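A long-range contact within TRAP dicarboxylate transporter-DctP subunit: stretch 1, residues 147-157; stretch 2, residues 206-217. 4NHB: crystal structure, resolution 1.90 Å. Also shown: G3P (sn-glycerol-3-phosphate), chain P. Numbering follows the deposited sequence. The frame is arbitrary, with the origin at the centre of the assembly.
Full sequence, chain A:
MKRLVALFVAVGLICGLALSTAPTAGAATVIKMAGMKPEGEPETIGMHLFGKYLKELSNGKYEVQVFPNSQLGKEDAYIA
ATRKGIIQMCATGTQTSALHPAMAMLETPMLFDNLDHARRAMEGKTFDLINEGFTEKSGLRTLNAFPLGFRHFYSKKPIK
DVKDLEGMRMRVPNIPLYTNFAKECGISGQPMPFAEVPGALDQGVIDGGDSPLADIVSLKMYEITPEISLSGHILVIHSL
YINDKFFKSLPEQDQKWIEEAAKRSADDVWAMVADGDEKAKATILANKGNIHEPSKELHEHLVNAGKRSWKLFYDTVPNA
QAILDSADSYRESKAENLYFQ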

# COMPACT_ATOMS: atom_id res chain seq x y z
N PRO A 147 4.46 -1.08 5.52
CA PRO A 147 4.25 0.17 4.79
C PRO A 147 5.01 0.21 3.44
O PRO A 147 6.05 -0.43 3.28
CB PRO A 147 4.89 1.21 5.71
CG PRO A 147 6.03 0.43 6.39
CD PRO A 147 5.50 -0.97 6.55
N LEU A 148 4.51 1.02 2.52
CA LEU A 148 5.25 1.45 1.34
C LEU A 148 5.71 2.90 1.52
O LEU A 148 6.64 3.35 0.84
CB LEU A 148 4.42 1.27 0.05
CG LEU A 148 4.43 -0.12 -0.65
CD1 LEU A 148 4.10 -1.26 0.25
CD2 LEU A 148 3.56 -0.16 -1.91
N GLY A 149 5.08 3.60 2.45
CA GLY A 149 5.49 4.94 2.80
C GLY A 149 4.40 5.97 2.67
O GLY A 149 3.43 5.77 1.96
N PHE A 150 4.59 7.10 3.35
CA PHE A 150 3.70 8.22 3.23
C PHE A 150 3.68 8.81 1.82
O PHE A 150 4.71 8.86 1.15
CB PHE A 150 4.09 9.31 4.25
CG PHE A 150 3.66 8.98 5.67
CD1 PHE A 150 2.34 9.21 6.09
CD2 PHE A 150 4.56 8.43 6.56
CE1 PHE A 150 1.94 8.90 7.41
CE2 PHE A 150 4.16 8.11 7.88
CZ PHE A 150 2.86 8.35 8.30
N ARG A 151 2.49 9.24 1.39
CA ARG A 151 2.34 9.78 0.02
C ARG A 151 2.67 11.27 0.00
O ARG A 151 2.21 12.01 0.87
CB ARG A 151 0.92 9.56 -0.52
CG ARG A 151 0.42 8.09 -0.42
CD ARG A 151 -0.88 7.84 -1.19
NE ARG A 151 -0.68 7.84 -2.63
CZ ARG A 151 -0.76 6.78 -3.42
NH1 ARG A 151 -0.52 6.89 -4.71
NH2 ARG A 151 -1.09 5.58 -2.95
N HIS A 152 3.46 11.68 -0.99
CA HIS A 152 3.86 13.06 -1.21
C HIS A 152 3.52 13.44 -2.65
O HIS A 152 3.57 12.58 -3.55
CB HIS A 152 5.36 13.21 -0.98
CG HIS A 152 5.78 12.75 0.38
ND1 HIS A 152 5.21 13.25 1.52
CD2 HIS A 152 6.67 11.80 0.78
CE1 HIS A 152 5.76 12.67 2.57
NE2 HIS A 152 6.64 11.77 2.15
N PHE A 153 3.20 14.71 -2.87
CA PHE A 153 2.84 15.17 -4.22
C PHE A 153 4.06 15.26 -5.12
O PHE A 153 5.15 15.60 -4.67
CB PHE A 153 2.12 16.53 -4.17
CG PHE A 153 0.77 16.43 -3.57
CD1 PHE A 153 -0.28 15.96 -4.31
CD2 PHE A 153 0.56 16.78 -2.24
CE1 PHE A 153 -1.54 15.83 -3.76
CE2 PHE A 153 -0.68 16.65 -1.68
CZ PHE A 153 -1.74 16.18 -2.45
N TYR A 154 3.86 14.91 -6.39
CA TYR A 154 4.83 15.18 -7.43
C TYR A 154 4.09 15.92 -8.57
O TYR A 154 2.94 15.60 -8.87
CB TYR A 154 5.47 13.88 -7.96
CG TYR A 154 4.49 12.84 -8.49
CD1 TYR A 154 4.10 12.86 -9.81
CD2 TYR A 154 3.96 11.83 -7.65
CE1 TYR A 154 3.22 11.95 -10.29
CE2 TYR A 154 3.10 10.92 -8.14
CZ TYR A 154 2.71 10.97 -9.47
OH TYR A 154 1.84 10.06 -10.02
N SER A 155 4.74 16.91 -9.19
CA SER A 155 4.11 17.71 -10.25
C SER A 155 5.13 18.48 -11.10
O SER A 155 6.28 18.65 -10.72
CB SER A 155 3.15 18.71 -9.66
OG SER A 155 3.79 19.40 -8.61
N LYS A 156 4.67 18.98 -12.24
CA LYS A 156 5.54 19.78 -13.10
C LYS A 156 5.87 21.14 -12.48
O LYS A 156 6.99 21.61 -12.61
CB LYS A 156 4.93 19.91 -14.50
CG LYS A 156 4.86 18.56 -15.19
CD LYS A 156 4.43 18.62 -16.63
CE LYS A 156 4.52 17.24 -17.26
NZ LYS A 156 3.85 17.15 -18.59
N LYS A 157 4.90 21.73 -11.79
CA LYS A 157 5.12 23.00 -11.10
C LYS A 157 4.62 22.87 -9.66
O LYS A 157 3.60 22.23 -9.44
CB LYS A 157 4.35 24.12 -11.80
CG LYS A 157 4.51 24.06 -13.31
CD LYS A 157 4.38 25.41 -13.98
CE LYS A 157 2.97 25.67 -14.50
NZ LYS A 157 2.94 26.93 -15.28
O1 G3P P . -2.76 0.49 -1.27
C1 G3P P . -3.25 1.18 -2.38
C2 G3P P . -2.08 1.77 -3.19
O2 G3P P . -1.23 0.73 -3.59
C3 G3P P . -2.64 2.50 -4.43
O1P G3P P . -1.74 3.49 -4.81
O4P G3P P . 0.12 2.06 -5.48
O2P G3P P . -1.62 2.72 -7.22
O3P G3P P . 0.02 4.41 -6.41
P G3P P . -0.75 3.14 -6.06
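Stretch 2, residues 206-217: IDGGDSPLADIV

The strongest link between the two stretches is the pairing of Arg151 with Asp210. Arg151 NE lies 2.9 Å from Asp210 OD2 in a hydrogen-bonded salt bridge, while Arg151 NH1 donates to the backbone carbonyl, with NH1 2.7 Å from Asp210 O. Arginine suits this place because its planar guanidinium can serve several acceptors at once: Arg151 NH1 also donates to G3P O3P at 3.1 Å, and Arg151 NH2 donates to G3P O1P at 2.9 Å. The side chain thus ties the sn-glycerol-3-phosphate to stretch 2, as befits the subunit of a transporter. Over one face of the guanidinium sits CD of Pro212.

Behind this bridge runs a backbone ladder. Stretch 2 is extended from Gly208 on and lies antiparallel to the strand of residues 147-155; the strand axes make an angle of 153° and approach to 4.1 Å. His152 pairs with Ser211 through two bonds, His152 N to Ser211 O and Ser211 N to His152 O, both 3.0 Å. Two residues on, Tyr154 N to Gly209 O and Gly209 N to Tyr154 O are both 2.9 Å. Between these pairs Phe153 faces Asp210, CA to CA 4.0 Å; past Tyr154 and Gly209, Ser155 faces Gly208 at the same CA to CA distance of 4.0 Å. Beyond the strand, Lys156 N donates to Asp207 O at 2.9 Å.

At two positions of stretch 2 there is no room for a side chain. A CB on Gly208 would fall 2.0 Å from Tyr154 O and 2.9 Å from Ser155 CA; one on Gly209 would fall 2.3 Å from Tyr154 OH. Without it, the Tyr154 ring, with chi1 in p, folds over the neighbouring strand, and Gly209 CA lies 3.7 Å from the ring centroid in a CH-pi contact over the face. The phenol also has a polar role: water 3 lies 2.8 Å from Tyr154 OH and donates to Asp210 O at 3.0 Å and to Ser211 OG at 2.7 Å. On the other side of the sheet, Asp210 CB packs off-centre against Phe153, 4.3 Å from its ring centroid.

Pro212 turns the chain from strand into helix. It occupies the N-cap position, and its carbonyl accepts from the first turn, with Asp215 N 3.0 Å and Ile216 N 3.1 Å from Pro212 O. Its CA makes a CA-H...O contact with the other stretch, Pro212 CA to Phe150 O being 3.3 Å, and its ring gives an apolar surface to Leu148, whose CB is 4.3 Å from Pro212 CG. The helix runs almost perpendicular to the first strand, at 87°, its axis 8.0 Å away at closest approach. Water fills the gap at its start: water 2 accepts from Leu213 N at 2.9 Å and lies 2.6 Å from Phe150 O, while water 1 links Ala214 N, 3.0 Å away, to Leu148 O, 2.7 Å away. Side-chain contacts complete the packing: Leu213 CD1 lies 3.6 Å from His152 CD2, and the apolar pair Ile216 CG1 and Tyr154 CD2 are 4.0 Å apart.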

# COMPACT_ATOMS: atom_id res chain seq x y z
N ILE A 206 -1.13 14.53 -18.04
CA ILE A 206 -1.22 14.70 -16.56
C ILE A 206 -0.07 15.54 -16.02
O ILE A 206 1.06 15.44 -16.52
CB ILE A 206 -1.25 13.37 -15.75
CG1 ILE A 206 0.11 12.69 -15.73
CG2 ILE A 206 -2.31 12.42 -16.27
CD1 ILE A 206 0.22 11.58 -14.73
N ASP A 207 -0.34 16.32 -14.98
CA ASP A 207 0.66 17.25 -14.43
C ASP A 207 1.35 16.70 -13.19
O ASP A 207 2.38 17.24 -12.78
CB ASP A 207 -0.02 18.56 -14.09
CG ASP A 207 -0.75 19.13 -15.27
OD1 ASP A 207 -0.10 19.22 -16.34
OD2 ASP A 207 -1.96 19.42 -15.15
N GLY A 208 0.79 15.64 -12.61
CA GLY A 208 1.39 15.02 -11.44
C GLY A 208 0.50 13.98 -10.77
O GLY A 208 -0.36 13.36 -11.41
N GLY A 209 0.71 13.79 -9.48
CA GLY A 209 0.01 12.82 -8.66
C GLY A 209 0.57 12.84 -7.25
O GLY A 209 1.23 13.78 -6.89
N ASP A 210 0.31 11.81 -6.43
CA ASP A 210 1.02 11.69 -5.16
C ASP A 210 1.31 10.20 -4.96
O ASP A 210 0.44 9.36 -5.23
CB ASP A 210 0.21 12.22 -3.98
CG ASP A 210 -1.11 11.51 -3.82
OD1 ASP A 210 -2.05 11.84 -4.60
OD2 ASP A 210 -1.27 10.65 -2.93
N SER A 211 2.51 9.92 -4.49
CA SER A 211 3.01 8.55 -4.30
C SER A 211 3.95 8.51 -3.13
O SER A 211 4.53 9.53 -2.74
CB SER A 211 3.75 8.07 -5.53
OG SER A 211 2.88 7.69 -6.58
N PRO A 212 4.16 7.30 -2.57
CA PRO A 212 5.29 7.15 -1.66
C PRO A 212 6.62 7.50 -2.36
O PRO A 212 6.73 7.34 -3.59
CB PRO A 212 5.28 5.64 -1.31
CG PRO A 212 3.88 5.19 -1.58
CD PRO A 212 3.40 6.05 -2.75
N LEU A 213 7.62 7.91 -1.60
CA LEU A 213 8.90 8.24 -2.20
C LEU A 213 9.53 7.05 -2.87
O LEU A 213 10.21 7.21 -3.88
CB LEU A 213 9.87 8.81 -1.16
CG LEU A 213 9.56 10.27 -0.76
CD1 LEU A 213 10.07 10.61 0.63
CD2 LEU A 213 10.11 11.25 -1.78
N ALA A 214 9.28 5.86 -2.36
CA ALA A 214 9.83 4.67 -2.98
C ALA A 214 9.40 4.59 -4.45
O ALA A 214 10.18 4.22 -5.32
CB ALA A 214 9.40 3.39 -2.21
N ASP A 215 8.16 4.95 -4.72
CA ASP A 215 7.61 4.86 -6.07
C ASP A 215 8.08 6.04 -6.91
O ASP A 215 8.45 5.88 -8.09
CB ASP A 215 6.07 4.78 -6.00
CG ASP A 215 5.57 3.42 -5.54
OD1 ASP A 215 6.40 2.48 -5.47
OD2 ASP A 215 4.32 3.30 -5.25
N ILE A 216 8.13 7.22 -6.30
CA ILE A 216 8.60 8.39 -7.02
C ILE A 216 10.03 8.20 -7.50
O ILE A 216 10.34 8.54 -8.63
CB ILE A 216 8.52 9.65 -6.15
CG1 ILE A 216 7.07 10.04 -5.95
CG2 ILE A 216 9.33 10.77 -6.75
CD1 ILE A 216 6.85 10.97 -4.78
N VAL A 217 10.91 7.63 -6.66
CA VAL A 217 12.28 7.41 -7.06
C VAL A 217 12.41 6.21 -8.00
O VAL A 217 13.13 6.27 -8.99
CB VAL A 217 13.20 7.22 -5.84
CG1 VAL A 217 14.51 6.51 -6.22
CG2 VAL A 217 13.45 8.58 -5.20
O HOH W 1 8.21 5.56 0.43
O HOH W 2 7.24 8.43 1.18
O HOH W 3 0.73 8.43 -8.03
O HOH W 4 1.20 18.51 -18.36